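Long-range contacts in MgGH51 (Meripilus giganteus, PDB 6ZPV), which hydrolyses terminal alpha-L-arabinofuranosides as a fungal member of glycoside hydrolase family 51: residues A[119-124]-A[189-194]; A[550-555]-A[620-625]; A[557-562]-A[611-616]. One frame throughout, in Å; residues are numbered along the deposited sequence.

Contact 1 of 3, residues A[119-124]-A[189-194]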
# COMPACT_ATOMS: atom_id res chain seq x y z
N ARG A 119 25.52 -21.12 -10.80
CA ARG A 119 26.18 -22.34 -11.31
C ARG A 119 27.21 -21.96 -12.32
O ARG A 119 27.06 -20.94 -12.99
CB ARG A 119 25.17 -23.33 -11.90
CG ARG A 119 24.54 -22.92 -13.22
CD ARG A 119 23.50 -23.88 -13.81
NE ARG A 119 22.83 -23.30 -15.09
CZ ARG A 119 23.26 -23.66 -16.25
NH1 ARG A 119 24.22 -24.60 -16.30
NH2 ARG A 119 22.75 -23.31 -17.35
N PHE A 120 28.23 -22.81 -12.48
CA PHE A 120 29.16 -22.66 -13.61
C PHE A 120 28.54 -23.46 -14.75
O PHE A 120 28.38 -24.69 -14.62
CB PHE A 120 30.55 -23.22 -13.25
CG PHE A 120 31.35 -22.32 -12.36
CD1 PHE A 120 31.09 -22.24 -11.02
CD2 PHE A 120 32.37 -21.54 -12.91
CE1 PHE A 120 31.82 -21.37 -10.21
CE2 PHE A 120 33.12 -20.70 -12.11
CZ PHE A 120 32.83 -20.59 -10.76
N PRO A 121 28.17 -22.84 -15.87
CA PRO A 121 27.56 -23.59 -16.97
C PRO A 121 28.49 -24.61 -17.63
O PRO A 121 28.03 -25.62 -18.16
CB PRO A 121 27.10 -22.51 -17.97
CG PRO A 121 27.90 -21.25 -17.59
CD PRO A 121 28.14 -21.38 -16.12
N THR A 122 29.79 -24.40 -17.55
CA THR A 122 30.83 -25.34 -17.98
C THR A 122 31.79 -25.53 -16.82
O THR A 122 32.37 -24.56 -16.33
CB THR A 122 31.55 -24.83 -19.24
OG1 THR A 122 30.64 -24.48 -20.27
CG2 THR A 122 32.57 -25.81 -19.74
N SER A 123 31.95 -26.75 -16.38
CA SER A 123 32.86 -27.05 -15.27
C SER A 123 34.26 -26.48 -15.55
O SER A 123 34.76 -26.62 -16.67
CB SER A 123 32.98 -28.55 -15.08
OG SER A 123 33.71 -28.91 -13.92
N SER A 124 34.86 -25.92 -14.55
CA SER A 124 36.21 -25.33 -14.64
C SER A 124 37.01 -25.58 -13.38
O SER A 124 36.45 -25.98 -12.36
CB SER A 124 36.18 -23.83 -14.94
OG SER A 124 35.98 -23.15 -13.70
N THR A 189 33.02 -18.00 -16.76
CA THR A 189 31.60 -17.58 -16.90
C THR A 189 30.78 -18.24 -15.78
O THR A 189 30.97 -19.45 -15.51
CB THR A 189 31.01 -17.96 -18.25
OG1 THR A 189 31.72 -17.31 -19.27
CG2 THR A 189 29.54 -17.63 -18.35
N ILE A 190 29.98 -17.45 -15.09
CA ILE A 190 29.07 -17.95 -14.05
C ILE A 190 27.66 -17.46 -14.39
O ILE A 190 27.49 -16.28 -14.79
CB ILE A 190 29.48 -17.43 -12.64
CG1 ILE A 190 30.94 -17.80 -12.32
CG2 ILE A 190 28.53 -18.00 -11.61
CD1 ILE A 190 31.47 -17.16 -11.06
N ASN A 191 26.67 -18.32 -14.25
CA ASN A 191 25.25 -17.93 -14.38
C ASN A 191 24.70 -17.70 -12.96
O ASN A 191 24.91 -18.53 -12.05
CB ASN A 191 24.40 -18.96 -15.08
CG ASN A 191 24.65 -19.12 -16.57
OD1 ASN A 191 25.61 -18.57 -17.10
ND2 ASN A 191 23.77 -19.91 -17.23
N PHE A 192 23.94 -16.59 -12.81
CA PHE A 192 23.31 -16.23 -11.53
C PHE A 192 21.82 -16.09 -11.70
O PHE A 192 21.35 -15.70 -12.80
CB PHE A 192 23.88 -14.90 -11.01
CG PHE A 192 25.32 -14.90 -10.58
CD1 PHE A 192 25.64 -15.20 -9.29
CD2 PHE A 192 26.35 -14.54 -11.48
CE1 PHE A 192 26.97 -15.17 -8.88
CE2 PHE A 192 27.65 -14.51 -11.04
CZ PHE A 192 27.96 -14.81 -9.75
N ALA A 193 21.09 -16.30 -10.62
CA ALA A 193 19.64 -16.12 -10.65
C ALA A 193 19.16 -15.79 -9.24
O ALA A 193 19.84 -16.10 -8.26
CB ALA A 193 18.92 -17.36 -11.19
N MET A 194 17.94 -15.25 -9.17
CA MET A 194 17.22 -15.12 -7.89
C MET A 194 18.11 -14.51 -6.81
O MET A 194 18.36 -15.09 -5.75
CB MET A 194 16.64 -16.48 -7.46
CG MET A 194 15.66 -16.49 -6.33
SD MET A 194 14.22 -15.39 -6.51
CE MET A 194 14.66 -14.05 -5.39
O HOH W 1 31.30 -21.91 -16.81
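F120 and I190 run alongside each other in the same direction, with the CG1 branch of the isoleucine set over one face of the phenyl ring and shifted toward its rim. The CH-pi contact places CG1 of I190 3.9 Å from the centroid of the F120 ring. CG of F120 sits anti to the carbonyl carbon, beside the backbone N (chi1 -77°). Likewise chi1 of I190 (-56°) keeps CG1 beside its own N, while the CG2 branch turns to a face of F192 in the same strand, so one isoleucine serves two rings. An alanine in place of F120 would probably leave CG1 and CD1 of I190 without their aromatic cover and open a gap at the strand's flank. Next along the chain, the ring of P121 crosses N191 obliquely, its CG 3.6 Å from OD1 of N191, and its CD rests 3.5 Å from O of T189. R119 and N191 exchange two backbone hydrogen bonds, N of N191 donating to O of R119 at 2.9 Å. Beyond this pair, a water accepts from N of T122 and probably donates to O of T189. The guanidinium of R119 and the amide of N191 are neighbours with planes 78° apart, and both reach D70, one by a salt bridge and one by a hydrogen bond. A single carboxylate thus joins two donors and would probably offset the arginine's charge.

Contact 2 of 3, residues A[550-555]-A[620-625]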
# COMPACT_ATOMS: atom_id res chain seq x y z
N ILE A 550 -14.40 15.80 19.11
CA ILE A 550 -15.02 16.85 18.31
C ILE A 550 -14.06 17.19 17.20
O ILE A 550 -13.00 17.79 17.43
CB ILE A 550 -15.36 18.07 19.18
CG1 ILE A 550 -16.25 17.73 20.36
CG2 ILE A 550 -15.93 19.17 18.31
CD1 ILE A 550 -16.32 18.81 21.42
N LYS A 551 -14.38 16.75 15.97
CA LYS A 551 -13.50 16.95 14.79
C LYS A 551 -14.04 18.08 13.95
O LYS A 551 -15.23 18.07 13.64
CB LYS A 551 -13.37 15.60 14.03
CG LYS A 551 -12.71 14.52 14.86
CD LYS A 551 -12.12 13.38 14.13
CE LYS A 551 -13.13 12.46 13.54
NZ LYS A 551 -13.14 11.05 14.22
N ILE A 552 -13.18 19.03 13.63
CA ILE A 552 -13.60 20.30 13.00
C ILE A 552 -12.71 20.58 11.80
O ILE A 552 -11.46 20.67 11.93
CB ILE A 552 -13.45 21.46 13.99
CG1 ILE A 552 -14.16 21.18 15.32
CG2 ILE A 552 -13.93 22.76 13.35
CD1 ILE A 552 -13.73 22.06 16.47
N ALA A 553 -13.32 20.74 10.64
CA ALA A 553 -12.62 21.10 9.40
C ALA A 553 -13.03 22.51 9.00
O ALA A 553 -14.21 22.73 8.71
CB ALA A 553 -12.91 20.09 8.30
N ASN A 554 -12.06 23.40 8.93
CA ASN A 554 -12.26 24.73 8.33
C ASN A 554 -11.53 24.70 7.00
O ASN A 554 -10.32 24.84 6.97
CB ASN A 554 -11.81 25.87 9.23
CG ASN A 554 -12.14 27.22 8.63
OD1 ASN A 554 -12.57 27.28 7.46
ND2 ASN A 554 -11.97 28.29 9.41
N ALA A 555 -12.28 24.44 5.91
CA ALA A 555 -11.70 24.23 4.58
C ALA A 555 -11.64 25.50 3.78
O ALA A 555 -11.31 25.42 2.53
CB ALA A 555 -12.50 23.18 3.81
N SER A 620 -8.96 20.25 13.19
CA SER A 620 -8.79 20.29 14.65
C SER A 620 -9.54 19.13 15.28
O SER A 620 -10.65 18.78 14.82
CB SER A 620 -9.24 21.60 15.25
OG SER A 620 -8.64 22.71 14.59
N VAL A 621 -9.02 18.64 16.38
CA VAL A 621 -9.74 17.64 17.21
C VAL A 621 -9.68 18.13 18.65
O VAL A 621 -8.57 18.34 19.19
CB VAL A 621 -9.11 16.25 17.13
CG1 VAL A 621 -9.91 15.27 17.98
CG2 VAL A 621 -8.99 15.79 15.68
N ILE A 622 -10.84 18.28 19.25
CA ILE A 622 -10.96 18.61 20.68
C ILE A 622 -11.49 17.36 21.36
O ILE A 622 -12.55 16.83 20.94
CB ILE A 622 -11.87 19.83 20.94
CG1 ILE A 622 -11.23 21.06 20.33
CG2 ILE A 622 -12.09 19.98 22.46
CD1 ILE A 622 -12.11 22.32 20.37
N THR A 623 -10.79 16.85 22.39
CA THR A 623 -11.21 15.66 23.13
C THR A 623 -11.55 16.07 24.55
O THR A 623 -10.66 16.58 25.28
CB THR A 623 -10.15 14.58 23.10
OG1 THR A 623 -9.79 14.28 21.74
CG2 THR A 623 -10.62 13.32 23.78
N VAL A 624 -12.76 15.78 24.97
CA VAL A 624 -13.22 16.00 26.36
C VAL A 624 -13.79 14.67 26.87
O VAL A 624 -13.99 13.73 26.08
CB VAL A 624 -14.28 17.13 26.41
CG1 VAL A 624 -13.62 18.44 26.06
CG2 VAL A 624 -15.51 16.88 25.58
N THR A 625 -14.08 14.58 28.14
CA THR A 625 -14.83 13.44 28.71
C THR A 625 -16.25 13.91 28.98
O THR A 625 -16.43 14.93 29.64
CB THR A 625 -14.13 12.84 29.91
OG1 THR A 625 -12.81 12.45 29.51
CG2 THR A 625 -14.86 11.66 30.44
O HOH W 2 -10.31 23.28 12.54
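I552 and I622 touch through their CD1 methyls, 4.2 Å apart, across two antiparallel strands whose directions differ by 161°. On the same face I550 stands opposite I622, CB of I550 being 4.3 Å from CB of I622, so the three isoleucines form one apolar patch. The other face carries K551 and V621, which project alongside each other, with CG of K551 4.0 Å from CG2 of V621. That methyl is held beside the valine's backbone N, CG1 being the branch anti to it (chi1 -179°). Past CG the lysine bends at its last two torsions, leading its amine away from the valine. Regular backbone pairing fixes this arrangement: I550 and I622 exchange two hydrogen bonds, as do I552 and S620, N of I552 lying 2.8 Å from O of S620. A water bridges backbone and side chain, donating to O of I552 at 2.9 Å and hydrogen-bonded at 2.7 Å to OG of S620, a hydroxyl also bonded to OH of Y612. The wider setting is a beta-sheet between a second sheet and helices. Strands 535-541 and 575-582 extend it on either side, while the isoleucine face packs on F564, F610 and Y612 of strands 560-565 and 609-614. On the other face, buried K551 forms a salt bridge with E468 of helix 454-469 and bonds the carbonyls of F515, in helix 507-517, and N518.

Contact 3 of 3, residues A[557-562]-A[611-616]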
# COMPACT_ATOMS: atom_id res chain seq x y z
N SER A 557 -10.86 30.11 3.66
CA SER A 557 -9.77 31.09 3.85
C SER A 557 -9.98 32.06 5.01
O SER A 557 -9.06 32.88 5.25
CB SER A 557 -9.59 31.89 2.58
OG SER A 557 -10.74 32.63 2.28
N SER A 558 -11.09 31.98 5.70
CA SER A 558 -11.27 32.84 6.88
C SER A 558 -11.47 31.99 8.15
O SER A 558 -12.07 30.91 8.15
CB SER A 558 -12.35 33.88 6.68
OG SER A 558 -13.54 33.14 6.49
N ALA A 559 -10.89 32.46 9.23
CA ALA A 559 -11.10 31.91 10.60
C ALA A 559 -12.57 31.93 10.92
O ALA A 559 -13.29 32.88 10.54
CB ALA A 559 -10.30 32.67 11.64
N GLN A 560 -13.04 30.95 11.67
CA GLN A 560 -14.43 30.91 12.13
C GLN A 560 -14.50 30.40 13.57
O GLN A 560 -13.80 29.43 13.86
CB GLN A 560 -15.24 30.00 11.21
CG GLN A 560 -15.21 30.36 9.76
CD GLN A 560 -16.63 30.47 9.38
OE1 GLN A 560 -17.27 31.28 10.03
NE2 GLN A 560 -17.12 29.52 8.57
N SER A 561 -15.36 30.95 14.39
CA SER A 561 -15.48 30.55 15.80
C SER A 561 -16.69 29.64 15.98
O SER A 561 -17.72 29.83 15.29
CB SER A 561 -15.54 31.77 16.78
OG SER A 561 -14.27 32.41 16.75
N LEU A 562 -16.57 28.68 16.87
CA LEU A 562 -17.62 27.76 17.23
C LEU A 562 -17.82 27.83 18.72
O LEU A 562 -16.87 27.69 19.46
CB LEU A 562 -17.27 26.33 16.81
CG LEU A 562 -16.90 26.16 15.32
CD1 LEU A 562 -15.41 26.23 15.13
CD2 LEU A 562 -17.42 24.85 14.74
N THR A 611 -15.56 27.72 23.67
CA THR A 611 -15.45 28.34 22.35
C THR A 611 -14.12 27.97 21.72
O THR A 611 -13.09 28.02 22.40
CB THR A 611 -15.66 29.85 22.46
OG1 THR A 611 -16.94 30.10 23.03
CG2 THR A 611 -15.48 30.55 21.14
N TYR A 612 -14.14 27.67 20.43
CA TYR A 612 -12.90 27.39 19.67
C TYR A 612 -12.86 28.29 18.44
O TYR A 612 -13.87 28.35 17.70
CB TYR A 612 -12.85 25.91 19.26
CG TYR A 612 -11.60 25.59 18.46
CD1 TYR A 612 -10.34 25.73 19.02
CD2 TYR A 612 -11.68 25.15 17.16
CE1 TYR A 612 -9.22 25.43 18.30
CE2 TYR A 612 -10.56 24.83 16.42
CZ TYR A 612 -9.30 24.99 17.00
OH TYR A 612 -8.16 24.71 16.30
N ASN A 613 -11.72 28.92 18.20
CA ASN A 613 -11.50 29.69 16.98
C ASN A 613 -10.75 28.80 15.99
O ASN A 613 -9.57 28.52 16.19
CB ASN A 613 -10.72 30.99 17.23
CG ASN A 613 -10.59 31.85 15.96
OD1 ASN A 613 -11.15 31.63 14.83
ND2 ASN A 613 -9.82 32.92 16.08
N ALA A 614 -11.44 28.34 14.97
CA ALA A 614 -10.86 27.44 13.95
C ALA A 614 -10.14 28.26 12.90
O ALA A 614 -10.79 28.99 12.16
CB ALA A 614 -11.93 26.60 13.30
N PRO A 615 -8.81 28.17 12.81
CA PRO A 615 -8.10 28.95 11.81
C PRO A 615 -8.55 28.61 10.41
O PRO A 615 -9.00 27.48 10.13
CB PRO A 615 -6.59 28.63 12.02
CG PRO A 615 -6.55 28.14 13.44
CD PRO A 615 -7.88 27.43 13.66
N ALA A 616 -8.37 29.55 9.47
CA ALA A 616 -8.46 29.21 8.05
C ALA A 616 -7.63 27.96 7.75
O ALA A 616 -6.57 27.78 8.33
CB ALA A 616 -7.91 30.37 7.23
O HOH W 3 -13.01 33.50 14.52
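The Y612 ring and L562 meet at the methyl CD1 of the leucine, which approaches the ring obliquely and lies 4.4 Å from its CD2. The rest of the ring is turned toward the opposing sheet, where it touches I552, L578 and V580, and its hydroxyl is bonded to S620. The same leucine methyl also packs on A614, CD1 of L562 lying 3.9 Å from CB of A614, so that one branch spans two residues of the facing strand. The second flat group, the amide of N613, belongs to the other face. A chi1 of -175° sets its CG anti to the backbone N; with chi2 near zero, OD1 of N613 lies 3.5 Å from CB of A559. A water donates to this oxygen at 2.7 Å from OD1 of N613 and also bonds OG of S561, linking two side chains that have no direct hydrogen bond between them. Backbone bonds run in pairs, between Q560 and A614 and between L562 and Y612. The donor N of A614 is tilted 29° from the carbonyl plane of Q560, a less regular geometry close to the end of the ladder. CA-H...O contacts fill the intervals, such as CA of S561 to O of Y612 at 3.3 Å. In the loops beyond the ladder, before strand 560-565 and after strand 609-614, CB of A616 rests against O of S557 at 3.4 Å. The arrangement is that of one layer of a beta-sandwich: strand 560-565 lies between strands 609-614 and 2-4, S561 sharing a backbone hydrogen bond with V1 just before the latter, while L562 packs on L535 and W537 of the larger antiparallel sheet. Such a sandwich, flanking a catalytic barrel, is characteristic of family 51 arabinofuranosidases.

How the contacts relate
Contacts 2 and 3 lie in the two layers of one sandwich, their centres 11 Å apart, and contact 3 is nested along the chain within the loop that contact 2 closes. Two polar links probably tie the layers: OG of S620 to OH of Y612 at 2.7 Å and ND2 of N554 to O of A614 at 3.1 Å. Contact 1 belongs to a separate sandwich on the opposite side of the chain's centre, its own centre 64 Å from contact 2 and 70 Å from contact 3. Both sandwiches flank the barrel that probably carries the active site, as in relatives, and none of the contacts is known to form part of it. None of the residues lining the bound glycans falls within the three contacts.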